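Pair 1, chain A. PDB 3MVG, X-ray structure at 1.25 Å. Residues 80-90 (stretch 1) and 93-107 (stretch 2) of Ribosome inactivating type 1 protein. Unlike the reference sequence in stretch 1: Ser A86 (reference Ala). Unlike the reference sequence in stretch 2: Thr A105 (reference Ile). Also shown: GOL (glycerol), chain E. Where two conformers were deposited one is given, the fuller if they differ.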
# COMPACT_ATOMS: atom_id res chain seq x y z
N ASN A 80 -34.17 -7.00 -1.83
CA ASN A 80 -35.00 -6.86 -3.04
C ASN A 80 -35.72 -5.51 -3.21
O ASN A 80 -36.79 -5.43 -3.83
CB ASN A 80 -35.99 -8.03 -3.15
CG ASN A 80 -36.37 -8.34 -4.58
OD1 ASN A 80 -35.56 -8.18 -5.50
ND2 ASN A 80 -37.60 -8.78 -4.78
N ARG A 81 -35.14 -4.45 -2.65
CA ARG A 81 -35.57 -3.09 -2.94
C ARG A 81 -34.34 -2.20 -3.14
O ARG A 81 -33.35 -2.33 -2.40
CB ARG A 81 -36.46 -2.51 -1.84
CG ARG A 81 -37.16 -1.23 -2.29
CD ARG A 81 -38.06 -0.64 -1.22
NE ARG A 81 -38.90 0.39 -1.82
CZ ARG A 81 -39.65 1.26 -1.15
NH1 ARG A 81 -39.67 1.26 0.18
NH2 ARG A 81 -40.37 2.15 -1.82
N PHE A 82 -34.40 -1.33 -4.13
CA PHE A 82 -33.36 -0.33 -4.34
C PHE A 82 -33.66 0.96 -3.58
O PHE A 82 -34.84 1.35 -3.40
CB PHE A 82 -33.14 -0.04 -5.83
CG PHE A 82 -32.30 -1.08 -6.53
CD1 PHE A 82 -32.89 -2.23 -7.06
CD2 PHE A 82 -30.92 -0.90 -6.68
CE1 PHE A 82 -32.12 -3.18 -7.72
CE2 PHE A 82 -30.15 -1.86 -7.35
CZ PHE A 82 -30.75 -2.99 -7.87
N TYR A 83 -32.58 1.61 -3.15
CA TYR A 83 -32.58 2.85 -2.40
C TYR A 83 -31.69 3.80 -3.17
O TYR A 83 -30.51 3.51 -3.42
CB TYR A 83 -32.05 2.59 -0.99
CG TYR A 83 -32.98 1.69 -0.21
CD1 TYR A 83 -32.85 0.30 -0.26
CD2 TYR A 83 -34.05 2.23 0.49
CE1 TYR A 83 -33.75 -0.53 0.42
CE2 TYR A 83 -34.95 1.41 1.17
CZ TYR A 83 -34.80 0.03 1.13
OH TYR A 83 -35.70 -0.77 1.81
N LEU A 84 -32.26 4.93 -3.57
CA LEU A 84 -31.57 5.90 -4.42
C LEU A 84 -31.15 7.11 -3.64
O LEU A 84 -31.92 7.63 -2.83
CB LEU A 84 -32.50 6.36 -5.55
CG LEU A 84 -32.61 5.58 -6.85
CD1 LEU A 84 -32.52 4.06 -6.71
CD2 LEU A 84 -33.90 5.98 -7.56
N LEU A 85 -29.93 7.58 -3.88
CA LEU A 85 -29.56 8.90 -3.37
C LEU A 85 -30.47 9.94 -4.05
O LEU A 85 -31.04 9.69 -5.13
CB LEU A 85 -28.08 9.20 -3.59
CG LEU A 85 -27.13 8.31 -2.76
CD1 LEU A 85 -25.71 8.46 -3.27
CD2 LEU A 85 -27.20 8.63 -1.27
N SER A 86 -30.64 11.09 -3.40
CA SER A 86 -31.68 12.04 -3.83
C SER A 86 -31.49 12.56 -5.26
O SER A 86 -32.47 12.88 -5.94
CB SER A 86 -31.79 13.21 -2.85
OG SER A 86 -30.66 14.06 -2.94
N ASP A 87 -30.24 12.60 -5.72
CA ASP A 87 -29.93 13.11 -7.06
C ASP A 87 -29.85 12.04 -8.16
O ASP A 87 -29.63 12.37 -9.32
CB ASP A 87 -28.68 14.00 -7.05
CG ASP A 87 -27.46 13.35 -6.39
OD1 ASP A 87 -27.56 12.28 -5.74
OD2 ASP A 87 -26.37 13.95 -6.49
N THR A 88 -30.06 10.78 -7.81
CA THR A 88 -29.91 9.70 -8.77
C THR A 88 -31.11 9.60 -9.70
O THR A 88 -32.23 9.44 -9.24
CB THR A 88 -29.68 8.37 -8.04
OG1 THR A 88 -28.51 8.51 -7.24
CG2 THR A 88 -29.51 7.23 -9.02
N PRO A 89 -30.88 9.69 -11.03
CA PRO A 89 -32.02 9.58 -11.95
C PRO A 89 -32.74 8.24 -11.83
O PRO A 89 -32.11 7.19 -11.67
CB PRO A 89 -31.35 9.73 -13.32
CG PRO A 89 -30.15 10.56 -13.06
CD PRO A 89 -29.64 10.05 -11.73
N ALA A 90 -34.07 8.31 -11.86
CA ALA A 90 -34.92 7.13 -11.86
C ALA A 90 -34.64 6.23 -13.06
O ALA A 90 -34.29 6.71 -14.14
CB ALA A 90 -36.39 7.55 -11.85
N GLN A 93 -35.82 0.01 -15.22
CA GLN A 93 -35.11 -1.16 -15.75
C GLN A 93 -34.02 -1.67 -14.81
O GLN A 93 -33.71 -2.86 -14.80
CB GLN A 93 -34.51 -0.87 -17.12
N VAL A 94 -33.43 -0.76 -14.04
CA VAL A 94 -32.36 -1.13 -13.13
C VAL A 94 -32.87 -1.22 -11.69
O VAL A 94 -32.58 -2.18 -10.99
CB VAL A 94 -31.16 -0.15 -13.24
CG1 VAL A 94 -30.05 -0.52 -12.26
CG2 VAL A 94 -30.63 -0.14 -14.67
N TYR A 95 -33.64 -0.22 -11.27
CA TYR A 95 -34.00 -0.05 -9.86
C TYR A 95 -35.37 -0.62 -9.49
O TYR A 95 -35.76 -0.56 -8.32
CB TYR A 95 -33.95 1.43 -9.47
CG TYR A 95 -32.61 2.08 -9.73
CD1 TYR A 95 -32.53 3.30 -10.39
CD2 TYR A 95 -31.43 1.49 -9.29
CE1 TYR A 95 -31.31 3.92 -10.62
CE2 TYR A 95 -30.20 2.08 -9.52
CZ TYR A 95 -30.15 3.30 -10.19
OH TYR A 95 -28.94 3.90 -10.41
N GLY A 96 -36.11 -1.14 -10.46
CA GLY A 96 -37.47 -1.61 -10.22
C GLY A 96 -38.47 -0.48 -10.27
O GLY A 96 -38.12 0.68 -10.49
N ASN A 97 -39.74 -0.83 -10.07
CA ASN A 97 -40.82 0.12 -10.22
C ASN A 97 -41.07 1.02 -9.01
O ASN A 97 -41.59 2.13 -9.15
CB ASN A 97 -42.12 -0.59 -10.61
CG ASN A 97 -42.05 -1.21 -12.00
OD1 ASN A 97 -41.30 -0.74 -12.85
ND2 ASN A 97 -42.82 -2.26 -12.22
N ASN A 98 -40.67 0.53 -7.84
CA ASN A 98 -40.89 1.25 -6.58
C ASN A 98 -39.66 1.34 -5.67
O ASN A 98 -39.74 0.95 -4.50
CB ASN A 98 -42.04 0.60 -5.80
CG ASN A 98 -43.40 0.88 -6.41
OD1 ASN A 98 -44.12 1.77 -5.96
ND2 ASN A 98 -43.76 0.11 -7.43
N PRO A 99 -38.54 1.88 -6.18
CA PRO A 99 -37.39 2.06 -5.29
C PRO A 99 -37.68 3.22 -4.33
O PRO A 99 -38.54 4.06 -4.61
CB PRO A 99 -36.26 2.44 -6.25
CG PRO A 99 -36.96 3.15 -7.36
CD PRO A 99 -38.25 2.40 -7.54
N HIS A 100 -36.97 3.25 -3.21
CA HIS A 100 -37.13 4.34 -2.26
C HIS A 100 -36.06 5.40 -2.48
O HIS A 100 -34.87 5.07 -2.53
CB HIS A 100 -37.06 3.80 -0.84
CG HIS A 100 -37.12 4.88 0.20
ND1 HIS A 100 -38.29 5.53 0.51
CD2 HIS A 100 -36.16 5.44 0.97
CE1 HIS A 100 -38.05 6.44 1.44
NE2 HIS A 100 -36.76 6.40 1.74
N ARG A 101 -36.47 6.66 -2.57
CA ARG A 101 -35.53 7.75 -2.71
C ARG A 101 -35.18 8.35 -1.34
O ARG A 101 -36.06 8.80 -0.60
CB ARG A 101 -36.05 8.82 -3.67
CG ARG A 101 -35.00 9.87 -3.99
CD ARG A 101 -35.47 10.86 -5.06
NE ARG A 101 -35.71 10.23 -6.36
CZ ARG A 101 -34.76 9.89 -7.23
NH1 ARG A 101 -33.48 10.07 -6.94
NH2 ARG A 101 -35.10 9.35 -8.39
N LEU A 102 -33.89 8.35 -1.03
CA LEU A 102 -33.37 8.96 0.18
C LEU A 102 -33.37 10.48 0.04
O LEU A 102 -33.35 11.01 -1.07
CB LEU A 102 -31.96 8.43 0.45
CG LEU A 102 -31.89 6.91 0.59
CD1 LEU A 102 -30.49 6.39 0.31
CD2 LEU A 102 -32.34 6.51 1.99
N THR A 103 -33.38 11.18 1.17
CA THR A 103 -33.52 12.64 1.13
C THR A 103 -32.19 13.38 0.96
O THR A 103 -32.17 14.62 0.88
CB THR A 103 -34.19 13.18 2.41
OG1 THR A 103 -33.28 13.05 3.51
CG2 THR A 103 -35.48 12.43 2.70
N PHE A 104 -31.09 12.64 0.90
CA PHE A 104 -29.76 13.22 0.79
C PHE A 104 -28.98 12.73 -0.42
O PHE A 104 -29.24 11.64 -0.95
CB PHE A 104 -28.95 12.93 2.06
CG PHE A 104 -28.90 11.46 2.44
CD1 PHE A 104 -29.89 10.91 3.24
CD2 PHE A 104 -27.87 10.64 1.97
CE1 PHE A 104 -29.86 9.55 3.58
CE2 PHE A 104 -27.83 9.29 2.31
CZ PHE A 104 -28.83 8.74 3.12
N THR A 105 -28.02 13.54 -0.85
CA THR A 105 -27.08 13.14 -1.88
C THR A 105 -25.90 12.40 -1.23
O THR A 105 -25.83 12.24 -0.01
CB THR A 105 -26.50 14.36 -2.63
OG1 THR A 105 -25.63 15.08 -1.74
CG2 THR A 105 -27.60 15.29 -3.17
N GLY A 106 -24.98 11.97 -2.08
CA GLY A 106 -23.78 11.27 -1.64
C GLY A 106 -22.60 12.15 -1.29
O GLY A 106 -21.52 11.64 -1.02
N SER A 107 -22.77 13.47 -1.28
CA SER A 107 -21.66 14.33 -0.86
C SER A 107 -21.35 14.07 0.61
O SER A 107 -22.24 13.74 1.38
CB SER A 107 -21.97 15.81 -1.09
OG SER A 107 -22.85 16.29 -0.10
C1 GOL E . -41.66 5.34 -1.50
O1 GOL E . -40.38 5.28 -0.91
C2 GOL E . -42.53 4.33 -0.77
O2 GOL E . -43.87 4.74 -0.87
C3 GOL E . -42.07 4.30 0.69
O3 GOL E . -41.74 2.99 1.09
O HOH W 1 -36.65 -1.42 -5.99
O HOH W 2 -30.83 16.32 -1.27
O HOH W 3 -24.68 12.15 -4.92
O HOH W 4 -29.41 6.20 -12.23

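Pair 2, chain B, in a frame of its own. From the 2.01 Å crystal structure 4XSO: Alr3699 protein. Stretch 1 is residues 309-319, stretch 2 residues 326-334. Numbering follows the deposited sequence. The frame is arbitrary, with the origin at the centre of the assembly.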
# COMPACT_ATOMS: atom_id res chain seq x y z
N PRO B 309 -46.37 -12.23 -6.68
CA PRO B 309 -46.21 -11.25 -7.75
C PRO B 309 -45.28 -10.16 -7.23
O PRO B 309 -45.38 -9.77 -6.04
CB PRO B 309 -47.60 -10.64 -7.87
CG PRO B 309 -48.54 -11.61 -7.22
CD PRO B 309 -47.74 -12.16 -6.10
N VAL B 310 -44.38 -9.70 -8.07
CA VAL B 310 -43.46 -8.68 -7.72
C VAL B 310 -43.44 -7.59 -8.79
O VAL B 310 -43.43 -7.87 -10.00
CB VAL B 310 -42.07 -9.24 -7.45
CG1 VAL B 310 -41.42 -9.77 -8.74
CG2 VAL B 310 -41.17 -8.17 -6.85
N VAL B 311 -43.39 -6.34 -8.34
CA VAL B 311 -43.28 -5.20 -9.22
C VAL B 311 -42.01 -4.53 -8.81
O VAL B 311 -41.78 -4.38 -7.64
CB VAL B 311 -44.51 -4.21 -9.13
CG1 VAL B 311 -44.81 -3.74 -7.76
CG2 VAL B 311 -44.27 -2.98 -10.04
N ALA B 312 -41.16 -4.19 -9.76
CA ALA B 312 -39.91 -3.53 -9.51
C ALA B 312 -39.65 -2.33 -10.39
O ALA B 312 -40.23 -2.18 -11.46
CB ALA B 312 -38.74 -4.50 -9.69
N ALA B 313 -38.70 -1.53 -9.96
CA ALA B 313 -38.35 -0.34 -10.72
C ALA B 313 -37.39 -0.79 -11.81
O ALA B 313 -36.51 -1.60 -11.55
CB ALA B 313 -37.72 0.72 -9.79
N LYS B 314 -37.65 -0.38 -13.05
CA LYS B 314 -36.88 -0.78 -14.21
C LYS B 314 -35.55 -0.02 -14.33
O LYS B 314 -35.43 0.96 -15.11
CB LYS B 314 -37.71 -0.60 -15.46
CG LYS B 314 -37.14 -1.28 -16.67
CD LYS B 314 -37.94 -1.08 -17.95
CE LYS B 314 -37.10 -1.46 -19.17
NZ LYS B 314 -37.83 -2.35 -20.12
N ALA B 315 -34.58 -0.49 -13.55
CA ALA B 315 -33.21 0.03 -13.50
C ALA B 315 -32.23 -1.01 -12.87
O ALA B 315 -32.65 -1.91 -12.10
CB ALA B 315 -33.17 1.32 -12.70
N GLY B 316 -30.95 -0.90 -13.25
CA GLY B 316 -29.91 -1.74 -12.70
C GLY B 316 -30.21 -3.21 -12.80
O GLY B 316 -30.71 -3.66 -13.78
N GLY B 317 -29.98 -3.95 -11.73
CA GLY B 317 -30.10 -5.39 -11.74
C GLY B 317 -31.50 -5.91 -11.96
O GLY B 317 -31.65 -7.03 -12.52
N ALA B 318 -32.52 -5.10 -11.59
CA ALA B 318 -33.94 -5.52 -11.67
C ALA B 318 -34.33 -6.01 -13.05
O ALA B 318 -35.08 -6.99 -13.22
CB ALA B 318 -34.86 -4.36 -11.26
N MET B 319 -33.82 -5.33 -14.06
CA MET B 319 -34.16 -5.71 -15.44
C MET B 319 -33.66 -7.13 -15.77
O MET B 319 -34.20 -7.76 -16.64
CB MET B 319 -33.60 -4.67 -16.44
CG MET B 319 -33.58 -3.24 -15.92
SD MET B 319 -33.34 -2.01 -17.24
CE MET B 319 -31.61 -1.67 -17.19
N VAL B 326 -44.15 -11.85 -17.35
CA VAL B 326 -43.86 -13.30 -17.26
C VAL B 326 -43.72 -13.78 -15.85
O VAL B 326 -44.44 -14.73 -15.41
CB VAL B 326 -42.65 -13.66 -18.10
CG1 VAL B 326 -42.36 -15.20 -18.11
CG2 VAL B 326 -42.83 -13.16 -19.48
N ASN B 327 -42.81 -13.15 -15.12
CA ASN B 327 -42.49 -13.61 -13.72
C ASN B 327 -42.41 -12.43 -12.78
O ASN B 327 -41.87 -12.50 -11.70
CB ASN B 327 -41.21 -14.41 -13.75
CG ASN B 327 -40.12 -13.70 -14.55
OD1 ASN B 327 -39.98 -12.46 -14.50
ND2 ASN B 327 -39.45 -14.47 -15.42
N GLY B 328 -42.97 -11.32 -13.22
CA GLY B 328 -43.06 -10.10 -12.45
C GLY B 328 -43.43 -8.90 -13.36
O GLY B 328 -43.73 -9.07 -14.53
N PHE B 329 -43.33 -7.71 -12.82
CA PHE B 329 -43.64 -6.47 -13.54
C PHE B 329 -42.53 -5.48 -13.31
O PHE B 329 -41.90 -5.45 -12.23
CB PHE B 329 -44.93 -5.85 -13.07
CG PHE B 329 -46.10 -6.79 -13.14
CD1 PHE B 329 -46.80 -6.95 -14.29
CD2 PHE B 329 -46.47 -7.51 -12.01
CE1 PHE B 329 -47.88 -7.79 -14.36
CE2 PHE B 329 -47.52 -8.39 -12.07
CZ PHE B 329 -48.23 -8.51 -13.24
N LEU B 330 -42.34 -4.64 -14.31
CA LEU B 330 -41.28 -3.65 -14.26
C LEU B 330 -41.93 -2.34 -14.60
O LEU B 330 -42.69 -2.29 -15.53
CB LEU B 330 -40.18 -3.91 -15.26
CG LEU B 330 -39.35 -5.16 -15.02
CD1 LEU B 330 -38.41 -5.37 -16.21
CD2 LEU B 330 -38.62 -5.03 -13.70
N THR B 331 -41.62 -1.29 -13.86
CA THR B 331 -42.13 0.05 -14.14
C THR B 331 -41.03 1.09 -14.06
O THR B 331 -40.03 0.92 -13.36
CB THR B 331 -43.17 0.44 -13.08
OG1 THR B 331 -42.55 0.38 -11.79
CG2 THR B 331 -44.32 -0.51 -13.10
N THR B 332 -41.25 2.22 -14.73
CA THR B 332 -40.27 3.28 -14.79
C THR B 332 -39.97 3.83 -13.43
O THR B 332 -40.85 4.25 -12.76
CB THR B 332 -40.84 4.43 -15.60
OG1 THR B 332 -41.26 3.94 -16.88
CG2 THR B 332 -39.82 5.54 -15.73
N PRO B 333 -38.69 3.89 -13.02
CA PRO B 333 -38.51 4.37 -11.65
C PRO B 333 -39.02 5.80 -11.44
O PRO B 333 -38.91 6.63 -12.32
CB PRO B 333 -36.99 4.29 -11.42
CG PRO B 333 -36.46 3.45 -12.49
CD PRO B 333 -37.42 3.47 -13.64
N GLY B 334 -39.55 6.03 -10.25
CA GLY B 334 -40.08 7.31 -9.82
C GLY B 334 -41.50 7.62 -10.29
O GLY B 334 -42.01 8.67 -9.92
O HOH W 5 -43.92 -12.13 -9.67

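Pair 1 and pair 2 share a short parallel strand pairing: over the N, CA and C atoms of 14 central residues they superpose with an RMSD of 0.9 Å. The match is tightest at two positions of the second stretch, Arg A101 on Leu B330 with CA atoms 0.0 Å apart and His A100 on Phe B329 at 0.2 Å, and loosens towards both ends of its matched run.

The hydrogen bonds confirm the common register. In pair 1, His A100 N donates to Phe A82 O (2.9 Å), Leu A84 N to His A100 O (2.8 Å) and Leu A102 N to Leu A84 O (2.8 Å). The matched atoms of pair 2 repeat the ladder: Phe B329 N to Val B310 O (2.8 Å), Ala B312 N to Phe B329 O (2.9 Å) and Thr B331 N to Ala B312 O (2.9 Å). Each ladder thus runs through both N and O of one residue in the second stretch, His A100 or Phe B329, as parallel pairing requires. The next rung differs. Ser A86 N reaches Phe A104 O at 2.9 Å, whereas the matched Lys B314 N takes Thr B331 O at 2.7 Å, a carbonyl two positions earlier by the superposition; pair 2 accordingly has a third bridge, Ala B313 with Thr B331.

The face carrying Leu A84 and Arg A101 corresponds to that of Ala B312 and Leu B330, and here different side chains fill the same positions. Leu A84 CD1 lies over the face of the Tyr A95 ring, 3.7 Å from its centroid and 15° off the normal, while its CD2 sits 3.7 Å from Arg A101 NH2, over one face of the guanidinium. That group is held near its plane by Thr A88 O, which accepts from Arg A101 NH1 (2.7 Å) and Arg A101 NH2 (3.0 Å), so the Arg A101 side chain ties its own strand to the turn that follows the partner strand. In pair 2 the methyl of Ala B312 meets Leu B330 through CB and CD2 at 4.0 Å. Leu B330 CD2 also lies 4.1 Å from Ala B318 O, a van der Waals approach of a methyl to a backbone carbonyl beyond the partner strand.

On the face of Tyr A83 and His A100, Tyr A83 CD2 approaches His A100 CB at 3.6 Å, and the rings meet rim to rim, 6.0 Å between centroids. The matched Val B311 and Phe B329 make a looser contact, CG2 to CB at 4.2 Å.

Phe A82 and Val B310 coincide within 0.4 Å at CA. Phe A82 receives Tyr A95 CA over its ring face, 4.2 Å from the centroid, and the two rings form an oblique pair with centroids 5.5 Å apart and planes at 59°. Across from this position, Pro A99 matches Gly B328. Phe A82 CB and Pro A99 CB are 4.0 Å apart; an ideal CB on Gly B328 would be only 3.0 Å from Val B310 CG1.

The buried areas are 1105 Å² in pair 1 and 593 Å² in pair 2.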